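Local coordinates for ABC transporter, substrate binding protein (Aeropyrum pernix, PDB 3EAF) that probably binds a small solute outside the cell and delivers it to an ABC transporter for uptake, and carries a magnesium ion, at residues 269-275 / 290-294. Residues are numbered along the deposited sequence; the frame is centred on the assembly and turned at random.
Sequences IQTIFEA and VVQGF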
ATOM      1  N   ILE A 269      -3.696  -4.595  15.790  1.00  9.95           N
ATOM      2  CA  ILE A 269      -5.105  -4.248  15.584  1.00  9.94           C
ATOM      3  C   ILE A 269      -5.742  -3.725  16.886  1.00 10.05           C
ATOM      4  O   ILE A 269      -6.495  -2.743  16.869  1.00  9.95           O
ATOM      5  CB  ILE A 269      -5.922  -5.455  15.015  1.00 10.17           C
ATOM      6  CG1 ILE A 269      -5.431  -5.847  13.607  1.00  9.41           C
ATOM      7  CG2 ILE A 269      -7.416  -5.151  14.979  1.00  9.30           C
ATOM      8  CD1 ILE A 269      -5.508  -4.729  12.562  1.00  9.21           C
ATOM      9  N   GLN A 270      -5.434  -4.372  18.009  1.00  9.81           N
ATOM     10  CA  GLN A 270      -5.914  -3.898  19.315  1.00 10.15           C
ATOM     11  C   GLN A 270      -5.286  -2.562  19.727  1.00 10.06           C
ATOM     12  O   GLN A 270      -5.914  -1.768  20.433  1.00 10.17           O
ATOM     13  CB  GLN A 270      -5.726  -4.964  20.402  1.00  9.90           C
ATOM     14  CG  GLN A 270      -6.674  -6.157  20.256  1.00 10.37           C
ATOM     15  CD  GLN A 270      -8.141  -5.750  20.141  1.00 10.66           C
ATOM     16  OE1 GLN A 270      -8.616  -4.876  20.860  1.00 12.42           O
ATOM     17  NE2 GLN A 270      -8.854  -6.381  19.235  1.00 11.75           N
ATOM     18  N   THR A 271      -4.051  -2.327  19.281  1.00  9.71           N
ATOM     19  CA  THR A 271      -3.366  -1.049  19.481  1.00  9.51           C
ATOM     20  C   THR A 271      -4.112   0.084  18.758  1.00  9.73           C
ATOM     21  O   THR A 271      -4.310   1.166  19.316  1.00  9.45           O
ATOM     22  CB  THR A 271      -1.890  -1.143  19.015  1.00  9.77           C
ATOM     23  OG1 THR A 271      -1.177  -2.061  19.861  1.00  9.64           O
ATOM     24  CG2 THR A 271      -1.200   0.208  19.049  1.00  8.63           C
ATOM     25  N   ILE A 272      -4.533  -0.180  17.521  1.00 10.01           N
ATOM     26  CA  ILE A 272      -5.320   0.777  16.743  1.00  9.97           C
ATOM     27  C   ILE A 272      -6.683   1.048  17.398  1.00 10.51           C
ATOM     28  O   ILE A 272      -7.105   2.197  17.502  1.00 10.39           O
ATOM     29  CB  ILE A 272      -5.470   0.345  15.246  1.00  9.82           C
ATOM     30  CG1 ILE A 272      -4.081   0.224  14.599  1.00  9.90           C
ATOM     31  CG2 ILE A 272      -6.351   1.351  14.475  1.00  9.52           C
ATOM     32  CD1 ILE A 272      -4.048  -0.359  13.180  1.00  9.28           C
ATOM     33  N   PHE A 273      -7.357  -0.008  17.849  1.00 10.94           N
ATOM     34  CA  PHE A 273      -8.633   0.133  18.553  1.00 11.74           C
ATOM     35  C   PHE A 273      -8.530   0.981  19.821  1.00 11.60           C
ATOM     36  O   PHE A 273      -9.449   1.741  20.131  1.00 11.06           O
ATOM     37  CB  PHE A 273      -9.247  -1.238  18.871  1.00 12.60           C
ATOM     38  CG  PHE A 273      -9.935  -1.870  17.694  1.00 14.24           C
ATOM     39  CD1 PHE A 273     -10.882  -1.153  16.960  1.00 14.93           C
ATOM     40  CD2 PHE A 273      -9.650  -3.175  17.321  1.00 16.37           C
ATOM     41  CE1 PHE A 273     -11.522  -1.726  15.873  1.00 15.70           C
ATOM     42  CE2 PHE A 273     -10.291  -3.758  16.224  1.00 15.97           C
ATOM     43  CZ  PHE A 273     -11.225  -3.031  15.503  1.00 14.72           C
ATOM     44  N   GLU A 274      -7.412   0.861  20.538  1.00 11.69           N
ATOM     45  CA  GLU A 274      -7.182   1.698  21.715  1.00 11.90           C
ATOM     46  C   GLU A 274      -6.969   3.156  21.297  1.00 11.87           C
ATOM     47  O   GLU A 274      -7.513   4.070  21.925  1.00 11.28           O
ATOM     48  CB  GLU A 274      -6.005   1.194  22.563  1.00 11.92           C
ATOM     49  CG  GLU A 274      -5.985   1.822  23.973  1.00 12.24           C
ATOM     50  CD  GLU A 274      -4.661   1.673  24.710  1.00 12.63           C
ATOM     51  OE1 GLU A 274      -3.707   1.091  24.156  1.00 13.50           O
ATOM     52  OE2 GLU A 274      -4.574   2.159  25.863  1.00 14.31           O
ATOM     53  N   ALA A 275      -6.187   3.363  20.235  1.00 11.88           N
ATOM     54  CA  ALA A 275      -5.962   4.701  19.685  1.00 12.25           C
ATOM     55  C   ALA A 275      -7.286   5.371  19.333  1.00 12.68           C
ATOM     56  O   ALA A 275      -7.515   6.533  19.681  1.00 12.85           O
ATOM     57  CB  ALA A 275      -5.040   4.638  18.471  1.00 12.29           C
ATOM     58  N   VAL A 290      -7.235   2.553   7.381  1.00  7.37           N
ATOM     59  CA  VAL A 290      -6.777   3.059   8.671  1.00  7.27           C
ATOM     60  C   VAL A 290      -5.524   2.304   9.138  1.00  6.93           C
ATOM     61  O   VAL A 290      -4.556   2.922   9.584  1.00  7.09           O
ATOM     62  CB  VAL A 290      -7.910   3.002   9.734  1.00  7.39           C
ATOM     63  CG1 VAL A 290      -7.417   3.483  11.106  1.00  7.90           C
ATOM     64  CG2 VAL A 290      -9.107   3.843   9.282  1.00  7.57           C
ATOM     65  N   VAL A 291      -5.534   0.979   9.014  1.00  6.47           N
ATOM     66  CA  VAL A 291      -4.353   0.179   9.343  1.00  6.28           C
ATOM     67  C   VAL A 291      -3.134   0.623   8.516  1.00  6.42           C
ATOM     68  O   VAL A 291      -2.044   0.790   9.053  1.00  6.66           O
ATOM     69  CB  VAL A 291      -4.611  -1.340   9.150  1.00  6.54           C
ATOM     70  CG1 VAL A 291      -3.343  -2.144   9.428  1.00  5.72           C
ATOM     71  CG2 VAL A 291      -5.760  -1.813  10.047  1.00  5.73           C
ATOM     72  N   GLN A 292      -3.333   0.835   7.217  1.00  6.57           N
ATOM     73  CA  GLN A 292      -2.237   1.174   6.305  1.00  6.82           C
ATOM     74  C   GLN A 292      -1.559   2.481   6.683  1.00  6.90           C
ATOM     75  O   GLN A 292      -0.327   2.597   6.592  1.00  7.09           O
ATOM     76  CB  GLN A 292      -2.722   1.198   4.847  1.00  6.73           C
ATOM     77  CG  GLN A 292      -3.095  -0.191   4.342  1.00  7.05           C
ATOM     78  CD  GLN A 292      -3.527  -0.217   2.901  1.00  7.01           C
ATOM     79  OE1 GLN A 292      -4.711  -0.172   2.607  1.00  7.71           O
ATOM     80  NE2 GLN A 292      -2.568  -0.307   1.991  1.00  7.74           N
ATOM     81  N   GLY A 293      -2.361   3.448   7.123  1.00  7.04           N
ATOM     82  CA  GLY A 293      -1.842   4.721   7.633  1.00  7.15           C
ATOM     83  C   GLY A 293      -1.137   4.571   8.967  1.00  7.15           C
ATOM     84  O   GLY A 293      -0.037   5.090   9.160  1.00  7.09           O
ATOM     85  N   PHE A 294      -1.775   3.848   9.881  1.00  7.32           N
ATOM     86  CA  PHE A 294      -1.244   3.617  11.224  1.00  7.10           C
ATOM     87  C   PHE A 294       0.135   2.951  11.186  1.00  7.01           C
ATOM     88  O   PHE A 294       1.057   3.389  11.877  1.00  6.53           O
ATOM     89  CB  PHE A 294      -2.231   2.767  12.038  1.00  7.41           C
ATOM     90  CG  PHE A 294      -2.018   2.834  13.530  1.00  7.78           C
ATOM     91  CD1 PHE A 294      -2.731   3.745  14.309  1.00  8.85           C
ATOM     92  CD2 PHE A 294      -1.123   1.970  14.162  1.00  7.91           C
ATOM     93  CE1 PHE A 294      -2.546   3.799  15.701  1.00  8.78           C
ATOM     94  CE2 PHE A 294      -0.933   2.019  15.545  1.00  7.40           C
ATOM     95  CZ  PHE A 294      -1.636   2.937  16.309  1.00  8.09           C
TER
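One face of the Phe294 ring lies against Ile272, whose CG1 sits over the middle of the ring, 3.5 Å from its centroid and 14° off the normal, in a CH-pi contact. Ala275 and Thr271 reach the far end of the same ring obliquely: Ala275 CB is 3.8 Å from Phe294 CE1, and the methyl CG2 of Thr271 is 3.9 Å from Phe294 CZ. With CG anti to the backbone N (chi1 -161°), the phenyl group extends across to helix 267-278, while Ile272 runs past it in the opposite direction. The extended outer torsion of Ile272 carries CD1 beyond the ring to the base of the phenylalanine, 3.8 Å from Phe294 CB. There Ile272 CD1 also meets Val291 CG2 at 3.9 Å, and this same valine methyl receives CD1 of Ile269. The other branch of Ile272, CG2, approaches CG1 of Val290 more loosely, at 4.1 Å. Ile272 is thus wedged among all three touching residues of 290-294, in a wholly apolar contact. The hydroxyl of Thr271 turns back to the carbonyl oxygen of Glu267 in its own helix, leaving the methyl for the aromatic ring. An alanine in place of Phe294 would probably leave Ile272 CG1 without its aromatic partner and open a gap beside Thr271 and Ala275. The two segments cross almost at right angles (94°), with their axes 11.0 Å apart, joining consecutive helices of the periplasmic-binding-protein fold, 267-278 and 288-304. Helix 18-38 packs against both: Tyr34 touches Thr271 and Ala275, whereas Leu26 and Ala31 meet Val290 and Phe294, completing a buried junction of three helices.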